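Local coordinates for protein Atp-dependent DNA ligase (Psychromonas sp., PDB 4D05) that probably seals nicks in DNA with ATP as cofactor, and is captured here with adenosine monophosphate in the pocket of its nucleotidyltransferase domain, at residues 5-16 with 164-175. Residues are numbered along the deposited sequence; the frame is centred on the assembly and turned at random.
Sequences PIQLATNYRQDI and YQTKRSRDLMKL. With AMP (adenosine monophosphate), chain H; SO4 (sulfate ion), chain F.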
# COMPACT_ATOMS: atom_id res chain seq x y z
N PRO A 5 -9.35 12.75 -10.06
CA PRO A 5 -9.44 11.76 -11.15
C PRO A 5 -8.18 10.95 -11.15
O PRO A 5 -7.28 11.17 -11.96
CB PRO A 5 -9.53 12.63 -12.40
CG PRO A 5 -8.69 13.82 -12.04
CD PRO A 5 -8.92 14.06 -10.56
N ILE A 6 -8.11 10.02 -10.22
CA ILE A 6 -6.89 9.26 -10.01
C ILE A 6 -6.94 7.75 -10.33
O ILE A 6 -7.99 7.08 -10.25
CB ILE A 6 -6.37 9.51 -8.60
CG1 ILE A 6 -7.40 9.08 -7.54
CG2 ILE A 6 -6.07 10.94 -8.47
CD1 ILE A 6 -6.86 9.06 -6.13
N GLN A 7 -5.77 7.21 -10.67
CA GLN A 7 -5.64 5.79 -10.99
C GLN A 7 -5.40 5.05 -9.73
O GLN A 7 -4.65 5.56 -8.90
CB GLN A 7 -4.41 5.55 -11.86
CG GLN A 7 -4.21 4.11 -12.27
CD GLN A 7 -3.31 4.07 -13.51
OE1 GLN A 7 -3.74 3.85 -14.63
NE2 GLN A 7 -2.09 4.33 -13.31
N LEU A 8 -6.02 3.88 -9.60
CA LEU A 8 -5.87 3.04 -8.43
C LEU A 8 -5.22 1.67 -8.70
O LEU A 8 -5.38 1.05 -9.78
CB LEU A 8 -7.22 2.80 -7.72
CG LEU A 8 -8.14 3.99 -7.45
CD1 LEU A 8 -9.39 3.43 -6.79
CD2 LEU A 8 -7.48 5.10 -6.56
N ALA A 9 -4.49 1.19 -7.70
CA ALA A 9 -3.70 -0.03 -7.85
C ALA A 9 -4.50 -1.28 -7.55
O ALA A 9 -5.38 -1.28 -6.66
CB ALA A 9 -2.50 0.01 -6.96
N THR A 10 -4.15 -2.34 -8.26
CA THR A 10 -4.61 -3.71 -7.95
C THR A 10 -3.53 -4.54 -7.22
O THR A 10 -2.48 -4.01 -6.92
CB THR A 10 -5.02 -4.44 -9.22
OG1 THR A 10 -3.95 -4.40 -10.18
CG2 THR A 10 -6.28 -3.79 -9.82
N ASN A 11 -3.81 -5.81 -6.91
CA ASN A 11 -2.80 -6.63 -6.22
C ASN A 11 -1.84 -7.35 -7.15
O ASN A 11 -2.20 -7.70 -8.27
CB ASN A 11 -3.45 -7.67 -5.32
CG ASN A 11 -4.05 -7.06 -4.11
OD1 ASN A 11 -3.65 -5.98 -3.68
ND2 ASN A 11 -5.02 -7.74 -3.53
N TYR A 12 -0.62 -7.53 -6.67
CA TYR A 12 0.40 -8.30 -7.39
C TYR A 12 -0.14 -9.66 -7.86
O TYR A 12 -0.90 -10.34 -7.14
CB TYR A 12 1.60 -8.51 -6.46
CG TYR A 12 2.67 -9.36 -7.05
CD1 TYR A 12 3.54 -8.84 -8.00
CD2 TYR A 12 2.82 -10.67 -6.67
CE1 TYR A 12 4.50 -9.61 -8.57
CE2 TYR A 12 3.78 -11.46 -7.22
CZ TYR A 12 4.63 -10.91 -8.17
OH TYR A 12 5.61 -11.69 -8.72
N ARG A 13 0.21 -10.01 -9.09
CA ARG A 13 -0.11 -11.31 -9.71
C ARG A 13 1.17 -12.04 -10.09
O ARG A 13 2.05 -11.45 -10.71
CB ARG A 13 -1.00 -11.09 -10.94
CG ARG A 13 -2.33 -10.38 -10.60
CD ARG A 13 -3.18 -10.07 -11.84
NE ARG A 13 -2.73 -8.87 -12.56
CZ ARG A 13 -2.07 -8.87 -13.71
NH1 ARG A 13 -1.78 -10.03 -14.32
NH2 ARG A 13 -1.70 -7.72 -14.27
N GLN A 14 1.28 -13.32 -9.73
CA GLN A 14 2.50 -14.11 -9.95
C GLN A 14 2.90 -14.27 -11.39
O GLN A 14 4.09 -14.42 -11.70
CB GLN A 14 2.35 -15.54 -9.39
CG GLN A 14 2.05 -15.62 -7.95
CD GLN A 14 2.27 -17.01 -7.40
OE1 GLN A 14 2.45 -17.98 -8.15
NE2 GLN A 14 2.27 -17.12 -6.07
N ASP A 15 1.93 -14.30 -12.29
CA ASP A 15 2.24 -14.72 -13.64
C ASP A 15 2.53 -13.54 -14.58
O ASP A 15 2.38 -13.65 -15.79
CB ASP A 15 1.13 -15.60 -14.21
CG ASP A 15 -0.12 -14.83 -14.52
OD1 ASP A 15 -0.35 -13.79 -13.86
OD2 ASP A 15 -0.86 -15.26 -15.43
N ILE A 16 2.96 -12.42 -14.04
CA ILE A 16 3.35 -11.30 -14.90
C ILE A 16 4.75 -11.51 -15.48
O ILE A 16 5.54 -12.33 -14.99
CB ILE A 16 3.33 -9.99 -14.12
CG1 ILE A 16 4.29 -10.10 -12.92
CG2 ILE A 16 1.89 -9.68 -13.67
CD1 ILE A 16 4.43 -8.78 -12.11
N TYR A 164 -2.72 6.04 -18.65
CA TYR A 164 -3.39 6.40 -17.41
C TYR A 164 -4.89 6.17 -17.48
O TYR A 164 -5.53 6.55 -18.47
CB TYR A 164 -3.14 7.88 -17.10
CG TYR A 164 -3.42 8.23 -15.64
CD1 TYR A 164 -2.41 8.11 -14.70
CD2 TYR A 164 -4.67 8.69 -15.22
CE1 TYR A 164 -2.63 8.42 -13.35
CE2 TYR A 164 -4.89 8.99 -13.89
CZ TYR A 164 -3.85 8.87 -12.97
OH TYR A 164 -4.03 9.15 -11.61
N GLN A 165 -5.44 5.55 -16.44
CA GLN A 165 -6.88 5.26 -16.35
C GLN A 165 -7.36 5.72 -14.99
O GLN A 165 -6.67 5.48 -14.00
CB GLN A 165 -7.11 3.76 -16.45
CG GLN A 165 -6.70 3.15 -17.72
CD GLN A 165 -7.07 1.68 -17.76
OE1 GLN A 165 -7.00 1.00 -16.76
NE2 GLN A 165 -7.50 1.21 -18.91
N THR A 166 -8.53 6.37 -14.95
CA THR A 166 -9.05 6.98 -13.72
C THR A 166 -9.89 5.95 -12.98
O THR A 166 -11.08 6.13 -12.79
CB THR A 166 -9.87 8.24 -14.00
OG1 THR A 166 -11.03 7.94 -14.81
CG2 THR A 166 -9.01 9.25 -14.71
N LYS A 167 -9.26 4.84 -12.63
CA LYS A 167 -9.96 3.75 -11.98
C LYS A 167 -8.95 2.76 -11.47
O LYS A 167 -7.77 3.04 -11.54
CB LYS A 167 -10.88 3.04 -12.97
CG LYS A 167 -10.14 2.40 -14.09
CD LYS A 167 -11.08 1.48 -14.86
CE LYS A 167 -12.38 2.18 -15.20
NZ LYS A 167 -13.28 1.36 -16.06
N ARG A 168 -9.39 1.58 -10.99
CA ARG A 168 -8.44 0.52 -10.64
C ARG A 168 -7.78 0.10 -11.94
O ARG A 168 -8.40 0.14 -13.01
CB ARG A 168 -9.11 -0.67 -9.92
CG ARG A 168 -9.65 -0.31 -8.55
CD ARG A 168 -9.11 -1.16 -7.37
NE ARG A 168 -9.58 -0.60 -6.09
CZ ARG A 168 -8.81 0.01 -5.18
NH1 ARG A 168 -7.48 0.10 -5.33
NH2 ARG A 168 -9.36 0.49 -4.06
N SER A 169 -6.49 -0.18 -11.87
CA SER A 169 -5.75 -0.61 -13.03
C SER A 169 -4.95 -1.91 -12.78
O SER A 169 -4.22 -2.03 -11.80
CB SER A 169 -4.81 0.50 -13.47
OG SER A 169 -3.88 -0.02 -14.45
N ARG A 170 -5.08 -2.87 -13.69
CA ARG A 170 -4.28 -4.07 -13.64
C ARG A 170 -2.80 -3.84 -13.98
O ARG A 170 -1.95 -4.69 -13.72
CB ARG A 170 -4.81 -5.08 -14.63
CG ARG A 170 -6.15 -5.67 -14.25
CD ARG A 170 -6.65 -6.66 -15.31
NE ARG A 170 -5.84 -7.88 -15.42
CZ ARG A 170 -5.97 -8.96 -14.65
NH1 ARG A 170 -6.86 -8.98 -13.66
NH2 ARG A 170 -5.20 -10.02 -14.84
N ASP A 171 -2.51 -2.70 -14.59
CA ASP A 171 -1.15 -2.37 -14.94
C ASP A 171 -0.39 -1.73 -13.77
O ASP A 171 0.81 -1.51 -13.88
CB ASP A 171 -1.14 -1.42 -16.09
CG ASP A 171 -1.48 -2.08 -17.38
OD1 ASP A 171 -1.28 -3.32 -17.52
OD2 ASP A 171 -1.98 -1.37 -18.23
N LEU A 172 -1.09 -1.41 -12.69
CA LEU A 172 -0.48 -0.85 -11.51
C LEU A 172 -0.77 -1.78 -10.34
O LEU A 172 -1.93 -1.96 -10.00
CB LEU A 172 -1.09 0.54 -11.21
CG LEU A 172 -0.51 1.28 -10.00
CD1 LEU A 172 0.96 1.62 -10.16
CD2 LEU A 172 -1.30 2.55 -9.66
N MSE A 173 0.26 -2.37 -9.76
CA MSE A 173 0.07 -3.38 -8.71
C MSE A 173 0.84 -3.08 -7.42
O MSE A 173 1.96 -2.59 -7.46
CB MSE A 173 0.51 -4.74 -9.23
CG MSE A 173 -0.35 -5.28 -10.34
SE MSE A 173 0.38 -6.93 -11.09
CE MSE A 173 1.74 -6.11 -12.16
N LYS A 174 0.22 -3.42 -6.29
CA LYS A 174 0.83 -3.33 -4.98
C LYS A 174 1.47 -4.65 -4.67
O LYS A 174 0.86 -5.68 -4.88
CB LYS A 174 -0.23 -3.12 -3.86
CG LYS A 174 -1.15 -2.00 -4.06
CD LYS A 174 -2.27 -2.01 -2.98
CE LYS A 174 -3.03 -0.73 -3.08
NZ LYS A 174 -3.87 -0.52 -1.88
N LEU A 175 2.65 -4.60 -4.08
CA LEU A 175 3.31 -5.82 -3.60
C LEU A 175 3.77 -5.62 -2.16
O LEU A 175 4.70 -4.86 -1.88
CB LEU A 175 4.48 -6.18 -4.52
CG LEU A 175 5.38 -7.30 -4.01
CD1 LEU A 175 4.61 -8.57 -3.74
CD2 LEU A 175 6.48 -7.55 -5.05
P AMP H . -1.13 0.68 0.25
O1P AMP H . -2.01 -0.53 0.13
O2P AMP H . -1.18 1.67 1.41
O5' AMP H . -1.20 1.43 -1.15
C5' AMP H . -0.31 2.52 -1.26
C4' AMP H . -1.11 3.65 -1.84
O4' AMP H . -0.30 4.79 -2.05
C3' AMP H . -1.63 3.19 -3.16
O3' AMP H . -2.99 3.64 -3.18
C2' AMP H . -0.79 3.92 -4.17
O2' AMP H . -1.79 4.24 -5.13
C1' AMP H . -0.05 5.07 -3.41
N9 AMP H . 1.44 4.94 -3.53
C8 AMP H . 2.41 4.95 -2.58
N7 AMP H . 3.66 4.76 -3.09
C5 AMP H . 3.47 4.68 -4.42
C6 AMP H . 4.34 4.43 -5.57
N6 AMP H . 5.66 4.29 -5.39
N1 AMP H . 3.75 4.40 -6.77
C2 AMP H . 2.43 4.48 -6.96
N3 AMP H . 1.57 4.69 -5.98
C4 AMP H . 2.03 4.79 -4.71
S SO4 F . -5.90 2.41 -2.51
O1 SO4 F . -5.06 2.10 -1.35
O2 SO4 F . -5.98 3.86 -2.76
O3 SO4 F . -5.35 1.79 -3.72
O4 SO4 F . -7.26 1.89 -2.27
O HOH W 1 -3.23 1.81 -16.54
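Gln-7 and Tyr-164 open a contact in which one strand, 8-11, is paired in parallel on both edges by a chain that turns a corner, 168-169 on one side and 173-175 on the other. The side chain of Gln-7 can be followed outward. Its CB lies over a face of the Tyr-164 ring, 3.9 Å from the centroid, while the backbone N of Gln-7 donates to Tyr-164 OH. With CG anti to the backbone N (chi1 -178°), the chain runs past the ring; CG passes Gln-165 O, CD nears Ser-169 CB, and OE1 accepts from Gln-165 N at 3.0 Å, the donor standing well above the amide plane. OE1 takes a second bond from a water that accepts from Ser-169 OG, and NE2 lies near Tyr-164 CD1.

On one edge Leu-8 N donates to Lys-167 O and Ser-169 N to Leu-8 O; on the other, Thr-10 N donates to Leu-172 O, Lys-174 N to Thr-10 O and Tyr-12 N to Lys-174 O. Arg-168 lays its guanidinium against Leu-8, CD1 over the centre of one face, and NH1 reaches Ala-9 O at 2.8 Å; both NH1 and NH2 also hold a sulfate, probably from the crystallisation liquor. The pairing of 8-11 with 173-175 places Lys-174, a residue of the AMP pocket, with NZ on the same sulfate and on AMP O1P (2.7 Å).

Farther on, Arg-13 stacks on the guanidinium of Arg-170, planes 27° apart, and its NH2 donates in its own plane to Arg-170 O at 3.1 Å. With the guanidinium gone, as in an alanine, Arg-170 O would probably lose this donor and the Arg-170 guanidinium the flat group it stacks on.

Strand 154-159 pairs with the far edge of 173-175, Tyr-12 and Leu-175 pack against helix 137-149, and strand 30-34 meets Pro-5 and Ile-6.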